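Local structure of time interval measuring enzyme TIME (Bombyx mori, 2E47) at residues A[7-12]-A[24-29]; A[32-37]-A[102-107]; A[47-52]-A[89-94]; A[75-80]-A[130-135]; A[121-126]-A[146-151]. The protein binds one copper and one zinc ion per subunit and probably disproportionates superoxide into hydrogen peroxide and oxygen, as a member of the Cu-Zn superoxide dismutase family. One frame throughout, in Å; residues are numbered along the deposited sequence.

Interactions 1, 2, 3 and 5 are antiparallel strand pairings within one eight-stranded sheet, the Greek-key beta-barrel of the Cu-Zn superoxide dismutases, whereas interaction 4 joins two irregular loops beside the zinc ion. Interaction 3 is the most buried; interactions 1, 2, 4 and 5 are partly buried. Interactions 1 and 2 share no strand, but theirs are neighbours: Thr26 and His34 pair through their backbones. Interactions 3 and 5 lie side by side in the same way and share the copper ion, through His50 and His52 in one and His124 in the other. Aliphatic and aromatic packing marks the barrel interior, a histidine-carboxylate pair the outside of interaction 2, and metal ligands mark interactions 3 and 5 on strands and interaction 4 in a loop.

Interaction 1: A[7-12]-A[24-29]; sequences PSRAIA and TFTQVQ
Phe25 sets the rim of its ring against Ala10 and Ala12 on the adjoining strand. Phe25 CD2 lies 4.2 Å from the CB of Ala10, while CE2 reaches toward the methyl of Ala12. Phe25 CG stands anti to the carbonyl carbon of Phe25 (chi1 -60°), and the carbonyl oxygen of Ala10 meets the ring at its edge, in plane, 3.6 Å from Phe25 CD2. That oxygen also accepts the backbone N of Phe25 at 2.8 Å, with the donor tilted out of the carbonyl plane; the return bond, from Ala10 N to Phe25 O, is 3.1 Å long. Ala10 and Phe25 are thus a hydrogen-bonded antiparallel pair. On the other face of the sheet the Arg9 and Thr26 side chains run side by side, with Arg9 CD 3.7 Å from the CG2 methyl of Thr26, and Ile11 brings CD1 to 4.0 Å from Thr24 OG1. Ile11 also touches an N-acetylglucosamine and Gly55 of the second subunit.

The pairing belongs to the beta hairpin of strands 9-15 and 20-27. Phe25 packs on Val33 and Val35 of strand 33-40 and, with Ala10, on Ile153 of strand 147-155, so the ring lies among side chains of the barrel interior.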
# COMPACT_ATOMS: atom_id res chain seq x y z
N PRO A 7 19.21 -1.50 1.58
CA PRO A 7 18.51 -0.26 1.87
C PRO A 7 17.02 -0.41 1.52
O PRO A 7 16.60 -1.43 0.93
CB PRO A 7 19.21 0.77 0.98
CG PRO A 7 19.86 -0.07 -0.18
CD PRO A 7 19.92 -1.49 0.27
N SER A 8 16.25 0.60 1.92
CA SER A 8 14.80 0.69 1.68
C SER A 8 14.45 0.73 0.22
O SER A 8 15.03 1.52 -0.54
CB SER A 8 14.24 1.95 2.34
OG SER A 8 13.38 1.55 3.41
N ARG A 9 13.52 -0.15 -0.17
CA ARG A 9 12.86 -0.10 -1.47
C ARG A 9 11.33 -0.09 -1.27
O ARG A 9 10.83 -0.32 -0.17
CB ARG A 9 13.29 -1.30 -2.33
CG ARG A 9 14.81 -1.44 -2.43
CD ARG A 9 15.23 -2.48 -3.47
NE ARG A 9 14.77 -3.84 -3.14
CZ ARG A 9 14.53 -4.81 -4.05
NH1 ARG A 9 14.72 -4.59 -5.36
NH2 ARG A 9 14.09 -6.00 -3.64
N ALA A 10 10.60 0.15 -2.35
CA ALA A 10 9.15 0.13 -2.29
C ALA A 10 8.65 -0.41 -3.60
O ALA A 10 9.39 -0.49 -4.57
CB ALA A 10 8.64 1.51 -2.06
N ILE A 11 7.40 -0.80 -3.65
CA ILE A 11 6.91 -1.47 -4.83
C ILE A 11 5.41 -1.21 -4.85
O ILE A 11 4.79 -1.04 -3.76
CB ILE A 11 7.12 -2.98 -4.73
CG1 ILE A 11 6.61 -3.66 -6.02
CG2 ILE A 11 6.34 -3.57 -3.51
CD1 ILE A 11 7.23 -5.11 -6.25
N ALA A 12 4.84 -1.09 -6.05
CA ALA A 12 3.36 -0.94 -6.25
C ALA A 12 3.02 -1.97 -7.27
O ALA A 12 3.80 -2.17 -8.23
CB ALA A 12 3.02 0.45 -6.85
N THR A 24 8.88 -0.73 -9.00
CA THR A 24 9.79 -0.82 -7.91
C THR A 24 10.48 0.57 -7.75
O THR A 24 10.76 1.21 -8.74
CB THR A 24 10.79 -1.96 -8.31
OG1 THR A 24 10.38 -3.24 -7.73
CG2 THR A 24 12.14 -1.64 -8.07
N PHE A 25 10.79 0.99 -6.52
CA PHE A 25 11.42 2.31 -6.29
C PHE A 25 12.64 2.06 -5.46
O PHE A 25 12.50 1.50 -4.40
CB PHE A 25 10.47 3.18 -5.47
CG PHE A 25 9.13 3.43 -6.15
CD1 PHE A 25 8.92 4.63 -6.84
CD2 PHE A 25 8.13 2.48 -6.11
CE1 PHE A 25 7.72 4.87 -7.47
CE2 PHE A 25 6.88 2.69 -6.74
CZ PHE A 25 6.67 3.90 -7.41
N THR A 26 13.81 2.51 -5.87
CA THR A 26 15.01 2.21 -5.13
C THR A 26 15.82 3.48 -5.07
O THR A 26 15.95 4.19 -6.07
CB THR A 26 15.81 1.07 -5.84
OG1 THR A 26 16.19 1.52 -7.12
CG2 THR A 26 14.91 -0.05 -6.19
N GLN A 27 16.30 3.81 -3.88
CA GLN A 27 16.97 5.04 -3.66
C GLN A 27 18.37 4.85 -4.25
O GLN A 27 18.93 3.77 -4.15
CB GLN A 27 17.03 5.35 -2.14
CG GLN A 27 17.55 6.78 -1.84
CD GLN A 27 16.81 7.50 -0.69
OE1 GLN A 27 15.62 7.25 -0.41
NE2 GLN A 27 17.50 8.46 -0.07
N VAL A 28 18.87 5.86 -4.94
CA VAL A 28 20.19 5.79 -5.55
C VAL A 28 21.00 7.01 -5.08
O VAL A 28 20.55 7.79 -4.23
CB VAL A 28 20.14 5.61 -7.14
CG1 VAL A 28 19.55 4.29 -7.55
CG2 VAL A 28 19.38 6.69 -7.83
N GLN A 29 22.16 7.21 -5.70
CA GLN A 29 23.06 8.33 -5.39
C GLN A 29 22.39 9.71 -5.28
O GLN A 29 21.54 10.11 -6.09
CB GLN A 29 24.25 8.34 -6.36
CG GLN A 29 24.85 6.91 -6.68
CD GLN A 29 23.85 5.98 -7.48
OE1 GLN A 29 23.72 4.76 -7.20
NE2 GLN A 29 23.18 6.56 -8.50

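Interaction 2: A[32-37]-A[102-107]; sequences KVHVQG and DLVDDQ
The imidazole of His34 has Gln36 CG over the centre of one face and two oxygens from the opposite strand at its edge: Asp102 OD2 and the carbonyl oxygen of Leu103 both lie in the ring plane. Val104 CG2 approaches the same ring obliquely. This is a His-carboxylate pair laid across neighbouring antiparallel strands, 33-40 and 98-105, of the Greek-key barrel. NE2 of His34 donates to Asp102 OD2 at 2.6 Å in a nearly straight bond (168°), meeting the oxygen nearly along its C-O axis. The carboxylate is turned 40° from the ring. His34 CG is put anti to the backbone N (chi1 -169°), beside the carbonyl carbon, and from there the ring extends across to the neighbouring strand. The adjacent carboxylate would tend to favour a protonated imidazole.

The backbones form two hydrogen-bonded pairs, Val33 with Asp105 and Val35 with Leu103. On the face carrying Val33 and Val35, the Leu103 side chain lies beside Val35, its CD1 3.6 Å from Val35 CG2. Both valines also pack on Ile108, just past the end of the partner strand. Asp105 shares that face but uses its carboxylate otherwise: OD2 forms a salt bridge with Arg83, while two amides grip Asp105 OD1, the backbone N of Gln107 at 2.9 Å, in an Asx turn, and that of Ile108.

Where strand 98-105 has ended, Lys32 lies alongside Asp106. Lys32 NZ is 3.3 Å from Asp106 CB and 4.0 Å from Asp106 OD2, a long salt bridge.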
# COMPACT_ATOMS: atom_id res chain seq x y z
N LYS A 32 18.16 10.48 -5.03
CA LYS A 32 17.15 10.30 -6.10
C LYS A 32 16.55 8.89 -6.08
O LYS A 32 17.10 8.00 -5.43
CB LYS A 32 17.76 10.60 -7.47
CG LYS A 32 18.23 12.07 -7.63
CD LYS A 32 19.36 12.10 -8.63
CE LYS A 32 19.17 13.19 -9.67
NZ LYS A 32 19.16 14.57 -9.09
N VAL A 33 15.50 8.67 -6.86
CA VAL A 33 14.84 7.37 -6.81
C VAL A 33 14.83 6.74 -8.19
O VAL A 33 14.42 7.37 -9.16
CB VAL A 33 13.44 7.46 -6.11
CG1 VAL A 33 12.58 6.14 -6.22
CG2 VAL A 33 13.64 7.86 -4.61
N HIS A 34 15.34 5.50 -8.29
CA HIS A 34 15.26 4.78 -9.54
C HIS A 34 13.94 4.04 -9.52
O HIS A 34 13.69 3.17 -8.64
CB HIS A 34 16.45 3.81 -9.64
CG HIS A 34 16.62 3.22 -10.99
ND1 HIS A 34 17.46 2.14 -11.23
CD2 HIS A 34 16.11 3.56 -12.20
CE1 HIS A 34 17.44 1.84 -12.52
NE2 HIS A 34 16.63 2.69 -13.13
N VAL A 35 13.09 4.35 -10.49
CA VAL A 35 11.79 3.69 -10.71
C VAL A 35 11.89 2.71 -11.87
O VAL A 35 12.27 3.09 -12.96
CB VAL A 35 10.73 4.79 -11.06
CG1 VAL A 35 9.29 4.24 -11.20
CG2 VAL A 35 10.77 5.93 -9.99
N GLN A 36 11.58 1.45 -11.69
CA GLN A 36 11.64 0.54 -12.82
C GLN A 36 10.54 -0.53 -12.80
O GLN A 36 9.98 -0.85 -11.77
CB GLN A 36 13.05 -0.10 -12.95
CG GLN A 36 13.83 -0.26 -11.67
CD GLN A 36 15.20 -0.95 -11.80
OE1 GLN A 36 15.72 -1.31 -12.91
NE2 GLN A 36 15.81 -1.10 -10.64
N GLY A 37 10.25 -1.13 -13.94
CA GLY A 37 9.34 -2.25 -13.93
C GLY A 37 8.74 -2.35 -15.30
O GLY A 37 9.30 -1.81 -16.28
N ASP A 102 11.78 2.81 -16.80
CA ASP A 102 13.13 2.90 -16.32
C ASP A 102 13.56 4.34 -16.26
O ASP A 102 14.01 4.94 -17.25
CB ASP A 102 14.07 2.10 -17.21
CG ASP A 102 15.51 2.05 -16.66
OD1 ASP A 102 16.39 1.38 -17.28
OD2 ASP A 102 15.77 2.67 -15.60
N LEU A 103 13.46 4.92 -15.07
CA LEU A 103 13.73 6.34 -14.96
C LEU A 103 14.23 6.66 -13.59
O LEU A 103 14.04 5.90 -12.63
CB LEU A 103 12.50 7.17 -15.27
CG LEU A 103 11.33 7.01 -14.29
CD1 LEU A 103 11.36 7.86 -12.99
CD2 LEU A 103 10.02 7.30 -15.00
N VAL A 104 14.92 7.78 -13.52
CA VAL A 104 15.40 8.27 -12.27
C VAL A 104 14.65 9.57 -12.01
O VAL A 104 14.54 10.38 -12.91
CB VAL A 104 16.90 8.51 -12.34
CG1 VAL A 104 17.39 9.20 -11.10
CG2 VAL A 104 17.61 7.12 -12.54
N ASP A 105 14.11 9.75 -10.80
CA ASP A 105 13.36 10.95 -10.47
C ASP A 105 14.02 11.67 -9.28
O ASP A 105 14.39 11.06 -8.29
CB ASP A 105 11.92 10.61 -10.13
CG ASP A 105 11.01 11.87 -10.08
OD1 ASP A 105 10.80 12.42 -8.97
OD2 ASP A 105 10.50 12.33 -11.15
N ASP A 106 14.15 12.98 -9.36
CA ASP A 106 14.81 13.74 -8.26
C ASP A 106 13.83 14.49 -7.36
O ASP A 106 14.28 15.26 -6.53
CB ASP A 106 15.85 14.74 -8.81
CG ASP A 106 15.27 15.65 -9.90
OD1 ASP A 106 14.07 15.46 -10.26
OD2 ASP A 106 15.99 16.57 -10.39
N GLN A 107 12.52 14.26 -7.47
CA GLN A 107 11.59 14.89 -6.53
C GLN A 107 11.03 13.91 -5.46
O GLN A 107 10.95 14.25 -4.27
CB GLN A 107 10.42 15.52 -7.32
CG GLN A 107 10.17 16.97 -7.10
CD GLN A 107 11.41 17.73 -7.36
OE1 GLN A 107 11.97 17.63 -8.44
NE2 GLN A 107 11.91 18.41 -6.35

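Interaction 3: A[47-52]-A[89-94]; sequences YGFHVH and GNVVFD. With CU (copper (II) ion), chain E.
The carbonyl oxygen of Tyr47 is approached from strand 89-93 by two consecutive residues: the backbone N of Val91 donates to it at 2.8 Å, and the CA of Asn90 makes a bent CA-H...O contact with it at 3.1 Å. Tyr47 N returns a more bent bond to Val91 O, completing a hydrogen-bonded antiparallel pair. Two residues along, past Gly48 and Asn90, Phe49 N donates to Gly89 O at 2.9 Å. At Gly89 the backbone angles would bring any side chain into collision with the carbonyl before it.

Tyr47 and Phe93 carry the aromatic part of the contact. Their side chains cross at about a right angle and the ring planes stand 89° apart, yet the approach is oblique, with Tyr47 CD1 3.3 Å from Phe93 CD2. The Tyr47 hydroxyl is hydrogen-bonded to Pro43 O. The CG1 methyl of Val91 sits 3.8 Å from Phe49 CG, with the two side chains crossing obliquely; a chi1 of -62° directs Val91 CG1 to the Phe49 ring. Val91 also touches Leu123 of strand 120-124, and Phe49 touches Val121 there.

Beyond the paired residues, strand 45-52 of the Greek-key barrel delivers two copper ligands on alternate residues: His50 ND1 binds the copper ion at 2.0 Å and His52 NE2 at 2.1 Å. His67 and His124 complete the site. Both rings are steadied through their other nitrogens, His50 NE2 on Asp128 and His52 ND1 on Gly65 O, so each imidazole is fixed at two points and the two ligands probably keep their orientation around the metal.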
# COMPACT_ATOMS: atom_id res chain seq x y z
N TYR A 47 1.03 7.30 -21.69
CA TYR A 47 -0.08 7.35 -20.73
C TYR A 47 0.44 7.96 -19.45
O TYR A 47 1.53 7.57 -18.99
CB TYR A 47 -0.56 5.93 -20.45
CG TYR A 47 -1.04 5.19 -21.73
CD1 TYR A 47 -0.14 4.45 -22.51
CD2 TYR A 47 -2.34 5.23 -22.12
CE1 TYR A 47 -0.51 3.77 -23.67
CE2 TYR A 47 -2.74 4.53 -23.30
CZ TYR A 47 -1.80 3.82 -24.06
OH TYR A 47 -2.19 3.14 -25.20
N GLY A 48 -0.34 8.88 -18.88
CA GLY A 48 0.00 9.53 -17.63
C GLY A 48 0.27 8.55 -16.54
O GLY A 48 -0.45 7.56 -16.39
N PHE A 49 1.33 8.79 -15.78
CA PHE A 49 1.64 7.91 -14.68
C PHE A 49 2.09 8.78 -13.52
O PHE A 49 3.06 9.49 -13.64
CB PHE A 49 2.78 7.05 -15.13
CG PHE A 49 3.12 5.95 -14.19
CD1 PHE A 49 4.37 5.88 -13.62
CD2 PHE A 49 2.22 4.96 -13.95
CE1 PHE A 49 4.69 4.86 -12.77
CE2 PHE A 49 2.51 3.94 -13.11
CZ PHE A 49 3.75 3.90 -12.50
N HIS A 50 1.36 8.79 -12.40
CA HIS A 50 1.67 9.74 -11.32
C HIS A 50 1.57 9.10 -9.94
O HIS A 50 0.86 8.13 -9.81
CB HIS A 50 0.67 10.88 -11.32
CG HIS A 50 0.30 11.36 -12.69
ND1 HIS A 50 -1.01 11.45 -13.11
CD2 HIS A 50 1.07 11.79 -13.73
CE1 HIS A 50 -1.03 11.91 -14.35
NE2 HIS A 50 0.22 12.13 -14.75
N VAL A 51 2.20 9.70 -8.92
CA VAL A 51 1.95 9.34 -7.52
C VAL A 51 0.84 10.25 -7.04
O VAL A 51 0.98 11.54 -7.07
CB VAL A 51 3.21 9.54 -6.68
CG1 VAL A 51 2.94 9.24 -5.20
CG2 VAL A 51 4.39 8.63 -7.23
N HIS A 52 -0.26 9.65 -6.62
CA HIS A 52 -1.37 10.43 -6.13
C HIS A 52 -1.25 10.49 -4.58
O HIS A 52 -0.50 9.73 -3.95
CB HIS A 52 -2.70 9.87 -6.65
CG HIS A 52 -2.99 10.19 -8.10
ND1 HIS A 52 -4.24 10.58 -8.53
CD2 HIS A 52 -2.22 10.16 -9.20
CE1 HIS A 52 -4.22 10.75 -9.84
NE2 HIS A 52 -3.00 10.53 -10.27
N GLY A 89 5.46 11.71 -15.13
CA GLY A 89 5.46 11.79 -16.58
C GLY A 89 4.50 10.79 -17.25
O GLY A 89 3.41 10.58 -16.73
N ASN A 90 4.88 10.27 -18.41
CA ASN A 90 4.09 9.30 -19.17
C ASN A 90 4.90 8.06 -19.25
O ASN A 90 6.14 8.16 -19.30
CB ASN A 90 3.89 9.79 -20.63
CG ASN A 90 2.89 10.95 -20.73
OD1 ASN A 90 3.20 12.03 -21.24
ND2 ASN A 90 1.69 10.72 -20.29
N VAL A 91 4.25 6.89 -19.32
CA VAL A 91 4.94 5.65 -19.63
C VAL A 91 4.58 5.24 -21.05
O VAL A 91 3.47 5.46 -21.48
CB VAL A 91 4.63 4.47 -18.64
CG1 VAL A 91 5.08 4.84 -17.26
CG2 VAL A 91 3.19 4.16 -18.56
N VAL A 92 5.53 4.62 -21.76
CA VAL A 92 5.31 4.25 -23.14
C VAL A 92 5.08 2.77 -23.34
O VAL A 92 5.87 1.98 -22.83
CB VAL A 92 6.53 4.65 -23.95
CG1 VAL A 92 6.35 4.17 -25.41
CG2 VAL A 92 6.79 6.23 -23.80
N PHE A 93 4.02 2.41 -24.06
CA PHE A 93 3.73 1.01 -24.41
C PHE A 93 4.21 0.71 -25.83
O PHE A 93 4.14 1.57 -26.69
CB PHE A 93 2.23 0.71 -24.28
CG PHE A 93 1.81 0.55 -22.87
CD1 PHE A 93 1.62 -0.71 -22.33
CD2 PHE A 93 1.69 1.69 -22.03
CE1 PHE A 93 1.30 -0.85 -21.02
CE2 PHE A 93 1.30 1.56 -20.71
CZ PHE A 93 1.10 0.27 -20.20
N ASP A 94 4.70 -0.53 -26.04
CA ASP A 94 5.17 -0.92 -27.37
C ASP A 94 4.06 -1.60 -28.10
O ASP A 94 2.96 -1.78 -27.57
CB ASP A 94 6.46 -1.79 -27.33
CG ASP A 94 6.24 -3.14 -26.67
OD1 ASP A 94 7.20 -3.70 -26.15
OD2 ASP A 94 5.09 -3.61 -26.60
CU CU E . -2.77 11.49 -12.08

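Interaction 4: A[75-80]-A[130-135]; sequences HGHPND and YGKSDH. With ZN (zinc ion), chain F.
His77 turns the edge of its imidazole toward the face of Tyr130, its ND1 3.5 Å above the plane and over the centre of the phenol ring. The two planes are 56° apart and the side chains run alongside one another in an edge-to-face pair. CG of His77 is anti to the backbone N (chi1 -175°), which sets the imidazole beside Tyr130. Pro78 CD comes obliquely to the same tyrosine ring, 4.2 Å from Tyr130 CD1. Lys132, bent at chi4, brings its ammonium NZ to 3.7 Å from His77 CB.

Nearer the metal, the backbone N of Gly131 lies in the plane of the His75 ring, 3.6 Å from His75 CD2, and the CA-H of Gly76 points to Tyr130 O. Here the metal-binding loop between strands 45-52 and 87-93 of the superoxide dismutase fold meets the loop between strand 120-124 and helix 138-141. His75 ND1 coordinates the zinc ion at 2.1 Å, with His67, His84 and Asp87 as the other ligands.

A second shell sets these groups in place. Asp128 OD2 accepts both His75 NE2 and Tyr130 N, and so ties the zinc ligand to the backbone of Tyr130 in the facing loop. Gly131 N donates in turn to Asp129 OD2. Residues 77-80 form a type I turn, within which His77 N donates to Asp80 OD1 at 3.0 Å, from above the carboxylate plane.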
# COMPACT_ATOMS: atom_id res chain seq x y z
N HIS A 75 1.03 21.50 -12.01
CA HIS A 75 1.37 20.29 -12.71
C HIS A 75 2.40 20.62 -13.72
O HIS A 75 2.27 21.58 -14.42
CB HIS A 75 0.12 19.69 -13.41
CG HIS A 75 0.41 18.42 -14.12
ND1 HIS A 75 0.60 17.22 -13.44
CD2 HIS A 75 0.57 18.14 -15.43
CE1 HIS A 75 0.89 16.27 -14.31
NE2 HIS A 75 0.88 16.79 -15.52
N GLY A 76 3.42 19.78 -13.86
CA GLY A 76 4.40 20.04 -14.89
C GLY A 76 5.00 18.78 -15.48
O GLY A 76 4.55 17.67 -15.22
N HIS A 77 6.04 19.00 -16.26
CA HIS A 77 6.94 17.96 -16.75
C HIS A 77 7.90 17.52 -15.64
O HIS A 77 8.39 18.37 -14.85
CB HIS A 77 7.70 18.47 -17.98
CG HIS A 77 8.57 17.41 -18.65
ND1 HIS A 77 8.24 16.80 -19.85
CD2 HIS A 77 9.77 16.88 -18.29
CE1 HIS A 77 9.18 15.92 -20.18
NE2 HIS A 77 10.12 15.94 -19.24
N PRO A 78 8.20 16.20 -15.55
CA PRO A 78 9.14 15.75 -14.51
C PRO A 78 10.49 16.48 -14.59
O PRO A 78 11.19 16.54 -13.60
CB PRO A 78 9.36 14.26 -14.80
CG PRO A 78 8.35 13.90 -15.88
CD PRO A 78 7.63 15.09 -16.35
N ASN A 79 10.89 16.99 -15.74
CA ASN A 79 12.13 17.81 -15.80
C ASN A 79 11.95 19.27 -15.34
O ASN A 79 12.91 19.96 -15.17
CB ASN A 79 12.75 17.80 -17.19
CG ASN A 79 13.32 16.47 -17.56
OD1 ASN A 79 13.76 15.70 -16.71
ND2 ASN A 79 13.37 16.19 -18.85
N ASP A 80 10.72 19.75 -15.19
CA ASP A 80 10.47 21.09 -14.62
C ASP A 80 10.64 21.21 -13.09
O ASP A 80 10.30 20.31 -12.33
CB ASP A 80 9.03 21.51 -14.87
CG ASP A 80 8.67 21.54 -16.33
OD1 ASP A 80 7.45 21.64 -16.61
OD2 ASP A 80 9.60 21.48 -17.19
N TYR A 130 1.63 17.66 -19.66
CA TYR A 130 2.69 18.28 -18.87
C TYR A 130 2.33 19.70 -18.46
O TYR A 130 3.23 20.49 -18.12
CB TYR A 130 4.04 18.24 -19.54
CG TYR A 130 4.51 16.92 -20.06
CD1 TYR A 130 4.67 15.80 -19.20
CD2 TYR A 130 4.84 16.77 -21.43
CE1 TYR A 130 5.15 14.56 -19.69
CE2 TYR A 130 5.25 15.55 -21.93
CZ TYR A 130 5.43 14.45 -21.05
OH TYR A 130 5.89 13.26 -21.58
N GLY A 131 1.04 20.02 -18.44
CA GLY A 131 0.56 21.36 -18.06
C GLY A 131 0.79 22.44 -19.14
O GLY A 131 0.73 23.61 -18.86
N LYS A 132 1.05 22.02 -20.37
CA LYS A 132 1.51 22.93 -21.43
C LYS A 132 0.41 23.26 -22.44
O LYS A 132 0.59 24.11 -23.36
CB LYS A 132 2.70 22.33 -22.16
CG LYS A 132 3.85 22.07 -21.26
CD LYS A 132 4.95 21.33 -21.98
CE LYS A 132 6.19 21.23 -21.05
NZ LYS A 132 6.80 19.90 -21.22
N SER A 133 -0.74 22.61 -22.28
CA SER A 133 -1.85 22.89 -23.17
C SER A 133 -2.83 23.92 -22.57
O SER A 133 -2.68 24.42 -21.46
CB SER A 133 -2.59 21.60 -23.52
OG SER A 133 -3.63 21.44 -22.58
N ASP A 134 -3.89 24.09 -23.34
CA ASP A 134 -4.93 25.07 -23.19
C ASP A 134 -6.22 24.47 -22.56
O ASP A 134 -7.17 25.22 -22.23
CB ASP A 134 -5.22 25.51 -24.64
CG ASP A 134 -4.84 24.40 -25.67
OD1 ASP A 134 -5.76 23.83 -26.34
OD2 ASP A 134 -3.61 24.08 -25.78
N HIS A 135 -6.27 23.13 -22.45
CA HIS A 135 -7.40 22.38 -21.84
C HIS A 135 -7.55 22.82 -20.35
O HIS A 135 -6.55 23.10 -19.71
CB HIS A 135 -7.12 20.88 -22.00
CG HIS A 135 -8.15 19.99 -21.38
ND1 HIS A 135 -8.27 19.82 -20.02
CD2 HIS A 135 -9.15 19.25 -21.94
CE1 HIS A 135 -9.29 19.02 -19.76
NE2 HIS A 135 -9.85 18.67 -20.90
ZN ZN F . 0.50 16.67 -11.45

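Interaction 5: A[121-126]-A[146-151]; sequences VVLHEK and GRVACG. With CU (copper (II) ion), chain E.
Leu123 O is gripped by two successive amides of the facing strand: Val148 N at 2.7 Å and, weakly, Ala149 N at 3.3 Å. This is a classic beta bulge, and it shifts the register so that His124 pairs with Arg147. Beyond it, Gly146 O accepts Glu125 N at 2.8 Å and a weak bond from His124 ND1, while Glu125 OE2 receives Gly146 N at 2.9 Å in an almost straight bond (179°) that comes from above the carboxylate plane. Leu123 N also donates to Ala149 O; further along, Val121 and Gly151 exchange a pair of backbone bonds.

From the bulge, Val148 packs against Leu123 and Glu125: Val148 CG2 lies 3.7 Å from Leu123 CG, and its CG1 lies 3.6 Å from Glu125 CB. On the sheet face carrying His124, the CG1 methyl of Val122 sits over one face of that ring, toward the rim, and also meets Arg147 CB at 3.8 Å. The extended Arg147 chain runs alongside the imidazole, its guanidinium turned 84° from the ring and hydrogen-bonded through NH2 to Cys61 O and Gly65 O. Cys150 is joined to Cys61 by a disulfide, so two links tie this strand to the same loop.

His124 NE2 binds the copper ion at 2.1 Å. ND1 makes weak bonds to Gly146 O and Gly145 O, so the metal bond is probably the main constraint on the ring.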
# COMPACT_ATOMS: atom_id res chain seq x y z
N VAL A 121 0.37 4.80 -6.91
CA VAL A 121 0.74 5.10 -8.28
C VAL A 121 -0.56 4.94 -9.06
O VAL A 121 -1.37 4.02 -8.76
CB VAL A 121 1.77 4.07 -8.75
CG1 VAL A 121 1.83 4.16 -10.23
CG2 VAL A 121 3.08 4.48 -8.24
N VAL A 122 -0.78 5.80 -10.05
CA VAL A 122 -2.00 5.75 -10.86
C VAL A 122 -1.62 5.85 -12.33
O VAL A 122 -0.88 6.78 -12.73
CB VAL A 122 -2.99 6.86 -10.59
CG1 VAL A 122 -4.23 6.69 -11.53
CG2 VAL A 122 -3.42 6.82 -9.12
N LEU A 123 -2.11 4.89 -13.11
CA LEU A 123 -1.91 4.90 -14.57
C LEU A 123 -3.17 5.40 -15.17
O LEU A 123 -4.27 4.86 -14.88
CB LEU A 123 -1.73 3.47 -15.07
CG LEU A 123 -1.54 3.17 -16.56
CD1 LEU A 123 -0.29 3.79 -17.10
CD2 LEU A 123 -1.44 1.65 -16.70
N HIS A 124 -3.03 6.31 -16.14
CA HIS A 124 -4.17 7.00 -16.69
C HIS A 124 -4.48 6.57 -18.08
O HIS A 124 -3.64 5.94 -18.76
CB HIS A 124 -3.82 8.52 -16.70
CG HIS A 124 -3.75 9.10 -15.34
ND1 HIS A 124 -4.88 9.50 -14.66
CD2 HIS A 124 -2.70 9.34 -14.52
CE1 HIS A 124 -4.52 9.98 -13.49
NE2 HIS A 124 -3.20 9.92 -13.38
N GLU A 125 -5.68 6.94 -18.53
CA GLU A 125 -6.18 6.50 -19.81
C GLU A 125 -5.57 7.23 -21.00
O GLU A 125 -5.58 6.72 -22.11
CB GLU A 125 -7.73 6.59 -19.82
CG GLU A 125 -8.36 7.82 -20.46
CD GLU A 125 -9.83 8.09 -19.94
OE1 GLU A 125 -10.53 7.10 -19.57
OE2 GLU A 125 -10.27 9.28 -19.91
N LYS A 126 -5.01 8.42 -20.77
CA LYS A 126 -4.27 9.12 -21.84
C LYS A 126 -3.04 9.80 -21.40
O LYS A 126 -2.72 9.83 -20.19
CB LYS A 126 -5.14 10.10 -22.61
CG LYS A 126 -5.92 11.10 -21.82
CD LYS A 126 -7.13 11.43 -22.67
CE LYS A 126 -7.72 12.83 -22.31
NZ LYS A 126 -8.18 13.59 -23.54
N GLY A 146 -9.20 9.63 -17.23
CA GLY A 146 -9.61 8.68 -16.21
C GLY A 146 -8.45 7.77 -15.82
O GLY A 146 -7.36 7.80 -16.42
N ARG A 147 -8.71 6.95 -14.79
CA ARG A 147 -7.68 6.24 -14.08
C ARG A 147 -7.84 4.78 -14.43
O ARG A 147 -8.84 4.21 -14.12
CB ARG A 147 -7.90 6.47 -12.59
CG ARG A 147 -7.77 7.98 -12.24
CD ARG A 147 -7.74 8.25 -10.77
NE ARG A 147 -7.72 9.69 -10.59
CZ ARG A 147 -7.64 10.35 -9.44
NH1 ARG A 147 -7.63 11.67 -9.47
NH2 ARG A 147 -7.56 9.71 -8.27
N VAL A 148 -6.87 4.19 -15.11
CA VAL A 148 -7.12 2.81 -15.59
C VAL A 148 -6.66 1.75 -14.58
O VAL A 148 -7.15 0.63 -14.59
CB VAL A 148 -6.59 2.53 -17.02
CG1 VAL A 148 -7.19 3.53 -18.03
CG2 VAL A 148 -5.14 2.62 -17.07
N ALA A 149 -5.67 2.09 -13.74
CA ALA A 149 -5.22 1.18 -12.69
C ALA A 149 -4.46 1.96 -11.65
O ALA A 149 -3.90 3.00 -11.97
CB ALA A 149 -4.31 0.06 -13.35
N CYS A 150 -4.42 1.42 -10.43
CA CYS A 150 -3.67 2.02 -9.34
C CYS A 150 -3.15 0.98 -8.38
O CYS A 150 -3.70 -0.14 -8.31
CB CYS A 150 -4.54 3.04 -8.53
SG CYS A 150 -6.15 2.54 -8.13
N GLY A 151 -2.12 1.32 -7.62
CA GLY A 151 -1.66 0.43 -6.57
C GLY A 151 -1.09 1.25 -5.45
O GLY A 151 -0.47 2.27 -5.70
CU CU E . -2.77 11.49 -12.08